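Local structure of putative fimbrial subunit (Corynebacterium diphtheriae, 4HSQ) at residues Leu205-Phe210 with Phe246-Ile251. The protein probably forms the repeating subunit of the pilus shaft as a major pilin, a calcium-binding, isopeptide-containing protein implicated in cell adhesion. Residues are numbered along the deposited sequence.
Sequences LHVTDF and FTRAKI. With CA (calcium ion), chain B.
The start of a short helix beside the calcium site, in the prealbumin-like domain of the pilin, is tied here to the turn that ends strand 199-206. In 205-210 the chain is extended through V207, bends at T208 and D209 (phi/psi -87/-19 and -97/1) and extends again at F210. The CA atoms of the two segments come nearest at V207 and T247, 5.2 Å apart. T247 is the N-cap of helix 248-252: its OG1 (chi1 p) accepts from K250 N at 3.2 Å. Just before it, F246 O takes T208 N at 2.9 Å. D209, chi1 p, grips R248 twice: OD1 accepts from backbone R248 N at 3.0 Å, and D209 OD2 forms a salt bridge with R248 NE, also 3.0 Å. A water joins D209 OD2 (2.6 Å) to A249 N (3.0 Å). The R248 guanidinium lays one face against F210, R248 CZ to F210 CD2 3.6 Å, and also pairs with E215 and makes a cation-pi contact with Y145. The F246 ring (chi1 t) packs on L205, F246 CE2 to L205 CB 3.5 Å, while V207 CG1 meets I251 CD1 at 3.7 Å. I251 O binds calcium at 2.3 Å, alongside E253, D260, D261 and T264. An aspartate holding both backbone and side chain of the first helical residue thus joins a capped helical turn to the beta framework of a transthyretin-like (CnaB-type) domain.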
ATOM      1  N   LEU A 205       6.483  -4.951  -2.395  1.00 11.57           N
ATOM      2  CA  LEU A 205       5.358  -5.222  -3.257  1.00 11.66           C
ATOM      3  C   LEU A 205       4.104  -5.512  -2.486  1.00 14.39           C
ATOM      4  O   LEU A 205       4.165  -6.063  -1.393  1.00 12.98           O
ATOM      5  CB  LEU A 205       5.678  -6.432  -4.167  1.00 12.15           C
ATOM      6  CG  LEU A 205       6.977  -6.369  -4.984  1.00 15.80           C
ATOM      7  CD1 LEU A 205       7.231  -7.710  -5.696  1.00 15.08           C
ATOM      8  CD2 LEU A 205       6.935  -5.192  -5.981  1.00 16.64           C
ATOM      9  N   HIS A 206       2.952  -5.201  -3.096  1.00 10.14           N
ATOM     10  CA  HIS A 206       1.645  -5.512  -2.512  1.00  8.98           C
ATOM     11  C   HIS A 206       1.457  -7.022  -2.530  1.00 13.10           C
ATOM     12  O   HIS A 206       1.729  -7.678  -3.552  1.00 13.87           O
ATOM     13  CB  HIS A 206       0.557  -4.845  -3.354  1.00 10.24           C
ATOM     14  CG  HIS A 206      -0.773  -4.724  -2.689  1.00 14.11           C
ATOM     15  ND1 HIS A 206      -1.502  -5.842  -2.301  1.00 16.24           N
ATOM     16  CD2 HIS A 206      -1.510  -3.619  -2.450  1.00 16.51           C
ATOM     17  CE1 HIS A 206      -2.655  -5.378  -1.836  1.00 15.37           C
ATOM     18  NE2 HIS A 206      -2.715  -4.052  -1.919  1.00 16.31           N
ATOM     19  N   VAL A 207       1.017  -7.584  -1.409  1.00 12.09           N
ATOM     20  CA  VAL A 207       0.738  -9.037  -1.364  1.00 10.98           C
ATOM     21  C   VAL A 207      -0.409  -9.358  -2.325  1.00 14.96           C
ATOM     22  O   VAL A 207      -1.295  -8.518  -2.563  1.00 12.44           O
ATOM     23  CB  VAL A 207       0.425  -9.574   0.050  1.00 13.36           C
ATOM     24  CG1 VAL A 207       1.530  -9.180   1.043  1.00 12.59           C
ATOM     25  CG2 VAL A 207      -0.975  -9.128   0.544  1.00 12.80           C
ATOM     26  N   THR A 208      -0.415 -10.591  -2.847  1.00 14.35           N
ATOM     27  CA  THR A 208      -1.447 -10.980  -3.817  1.00 15.59           C
ATOM     28  C   THR A 208      -2.739 -11.527  -3.203  1.00 19.23           C
ATOM     29  O   THR A 208      -3.748 -11.565  -3.900  1.00 19.95           O
ATOM     30  CB  THR A 208      -0.880 -12.055  -4.759  1.00 17.65           C
ATOM     31  OG1 THR A 208      -0.500 -13.206  -3.980  1.00 15.05           O
ATOM     32  CG2 THR A 208       0.328 -11.553  -5.543  1.00 16.56           C
ATOM     33  N   ASP A 209      -2.725 -11.967  -1.941  1.00 15.10           N
ATOM     34  CA  ASP A 209      -3.878 -12.680  -1.347  1.00 14.99           C
ATOM     35  C   ASP A 209      -4.814 -11.808  -0.510  1.00 18.57           C
ATOM     36  O   ASP A 209      -5.772 -12.304   0.070  1.00 17.04           O
ATOM     37  CB  ASP A 209      -3.352 -13.866  -0.490  1.00 16.67           C
ATOM     38  CG  ASP A 209      -2.478 -13.432   0.665  1.00 21.20           C
ATOM     39  OD1 ASP A 209      -1.549 -12.620   0.436  1.00 17.59           O
ATOM     40  OD2 ASP A 209      -2.756 -13.848   1.804  1.00 20.13           O
ATOM     41  N   PHE A 210      -4.525 -10.508  -0.407  1.00 15.50           N
ATOM     42  CA  PHE A 210      -5.327  -9.607   0.411  1.00 14.51           C
ATOM     43  C   PHE A 210      -5.197  -8.242  -0.190  1.00 17.47           C
ATOM     44  O   PHE A 210      -4.072  -7.768  -0.400  1.00 14.55           O
ATOM     45  CB  PHE A 210      -4.828  -9.646   1.842  1.00 15.79           C
ATOM     46  CG  PHE A 210      -5.766  -9.061   2.858  1.00 16.47           C
ATOM     47  CD1 PHE A 210      -5.770  -7.695   3.115  1.00 15.82           C
ATOM     48  CD2 PHE A 210      -6.603  -9.885   3.614  1.00 18.97           C
ATOM     49  CE1 PHE A 210      -6.620  -7.153   4.076  1.00 16.57           C
ATOM     50  CE2 PHE A 210      -7.435  -9.343   4.594  1.00 21.24           C
ATOM     51  CZ  PHE A 210      -7.430  -7.980   4.823  1.00 19.47           C
ATOM     52  N   PHE A 246       3.482 -14.470  -4.019  1.00 14.59           N
ATOM     53  CA  PHE A 246       3.746 -13.406  -3.049  1.00 13.17           C
ATOM     54  C   PHE A 246       2.566 -13.159  -2.096  1.00 14.52           C
ATOM     55  O   PHE A 246       1.991 -12.083  -2.030  1.00 13.96           O
ATOM     56  CB  PHE A 246       4.153 -12.152  -3.821  1.00 13.55           C
ATOM     57  CG  PHE A 246       5.016 -11.204  -3.039  1.00 13.15           C
ATOM     58  CD1 PHE A 246       6.327 -11.540  -2.709  1.00 14.59           C
ATOM     59  CD2 PHE A 246       4.519  -9.978  -2.618  1.00 14.32           C
ATOM     60  CE1 PHE A 246       7.133 -10.650  -1.984  1.00 15.78           C
ATOM     61  CE2 PHE A 246       5.315  -9.106  -1.883  1.00 17.06           C
ATOM     62  CZ  PHE A 246       6.621  -9.430  -1.604  1.00 15.93           C
ATOM     63  N   THR A 247       2.286 -14.163  -1.276  1.00 13.12           N
ATOM     64  CA  THR A 247       1.199 -14.136  -0.292  1.00 12.52           C
ATOM     65  C   THR A 247       1.734 -13.861   1.109  1.00 13.97           C
ATOM     66  O   THR A 247       2.904 -14.121   1.395  1.00 14.33           O
ATOM     67  CB  THR A 247       0.420 -15.453  -0.309  1.00 19.23           C
ATOM     68  OG1 THR A 247       1.276 -16.484   0.201  1.00 16.83           O
ATOM     69  CG2 THR A 247      -0.109 -15.806  -1.715  1.00 17.72           C
ATOM     70  N   ARG A 248       0.875 -13.344   1.983  1.00 12.57           N
ATOM     71  CA  ARG A 248       1.224 -13.124   3.391  1.00 12.22           C
ATOM     72  C   ARG A 248       1.879 -14.366   4.030  1.00 17.21           C
ATOM     73  O   ARG A 248       2.918 -14.249   4.696  1.00 15.56           O
ATOM     74  CB  ARG A 248      -0.041 -12.762   4.191  1.00 13.49           C
ATOM     75  CG  ARG A 248      -0.584 -11.352   3.895  1.00 17.70           C
ATOM     76  CD  ARG A 248      -1.894 -11.115   4.609  1.00 18.21           C
ATOM     77  NE  ARG A 248      -2.953 -12.025   4.174  1.00 23.20           N
ATOM     78  CZ  ARG A 248      -4.094 -12.203   4.833  1.00 31.61           C
ATOM     79  NH1 ARG A 248      -4.342 -11.516   5.943  1.00 20.57           N
ATOM     80  NH2 ARG A 248      -4.986 -13.075   4.398  1.00 23.58           N
ATOM     81  N   ALA A 249       1.263 -15.552   3.841  1.00 16.43           N
ATOM     82  CA  ALA A 249       1.748 -16.812   4.421  1.00 16.44           C
ATOM     83  C   ALA A 249       3.123 -17.193   3.870  1.00 16.94           C
ATOM     84  O   ALA A 249       4.010 -17.569   4.669  1.00 15.50           O
ATOM     85  CB  ALA A 249       0.752 -17.929   4.174  1.00 17.46           C
ATOM     86  N   LYS A 250       3.337 -17.046   2.547  1.00 11.90           N
ATOM     87  CA  LYS A 250       4.652 -17.366   1.956  1.00 12.90           C
ATOM     88  C   LYS A 250       5.751 -16.401   2.432  1.00 15.06           C
ATOM     89  O   LYS A 250       6.855 -16.828   2.744  1.00 16.65           O
ATOM     90  CB  LYS A 250       4.614 -17.376   0.418  1.00 16.54           C
ATOM     91  CG  LYS A 250       3.896 -18.602  -0.165  1.00 29.41           C
ATOM     92  CD  LYS A 250       4.793 -19.848  -0.242  1.00 38.63           C
ATOM     93  CE  LYS A 250       4.068 -21.051  -0.802  1.00 45.53           C
ATOM     94  NZ  LYS A 250       3.771 -20.905  -2.254  1.00 56.20           N
ATOM     95  N   ILE A 251       5.427 -15.132   2.545  1.00 12.04           N
ATOM     96  CA  ILE A 251       6.388 -14.096   2.985  1.00 11.63           C
ATOM     97  C   ILE A 251       6.774 -14.328   4.446  1.00 13.87           C
ATOM     98  O   ILE A 251       7.949 -14.219   4.801  1.00 13.97           O
ATOM     99  CB  ILE A 251       5.766 -12.699   2.786  1.00 13.16           C
ATOM    100  CG1 ILE A 251       5.551 -12.396   1.292  1.00 12.98           C
ATOM    101  CG2 ILE A 251       6.593 -11.591   3.500  1.00 11.71           C
ATOM    102  CD1 ILE A 251       4.590 -11.227   1.022  1.00 13.18           C
TER
HETATM  103 CA    CA B 501      10.152 -14.791   4.713  1.00 16.75          CA
HETATM  104  O   HOH W   1       0.632 -14.985  -5.639  1.00 19.55           O
HETATM  105  O   HOH W   2      -1.549 -15.880   2.843  1.00 16.53           O
HETATM  106  O   HOH W   3       9.420 -16.265   2.860  1.00 17.62           O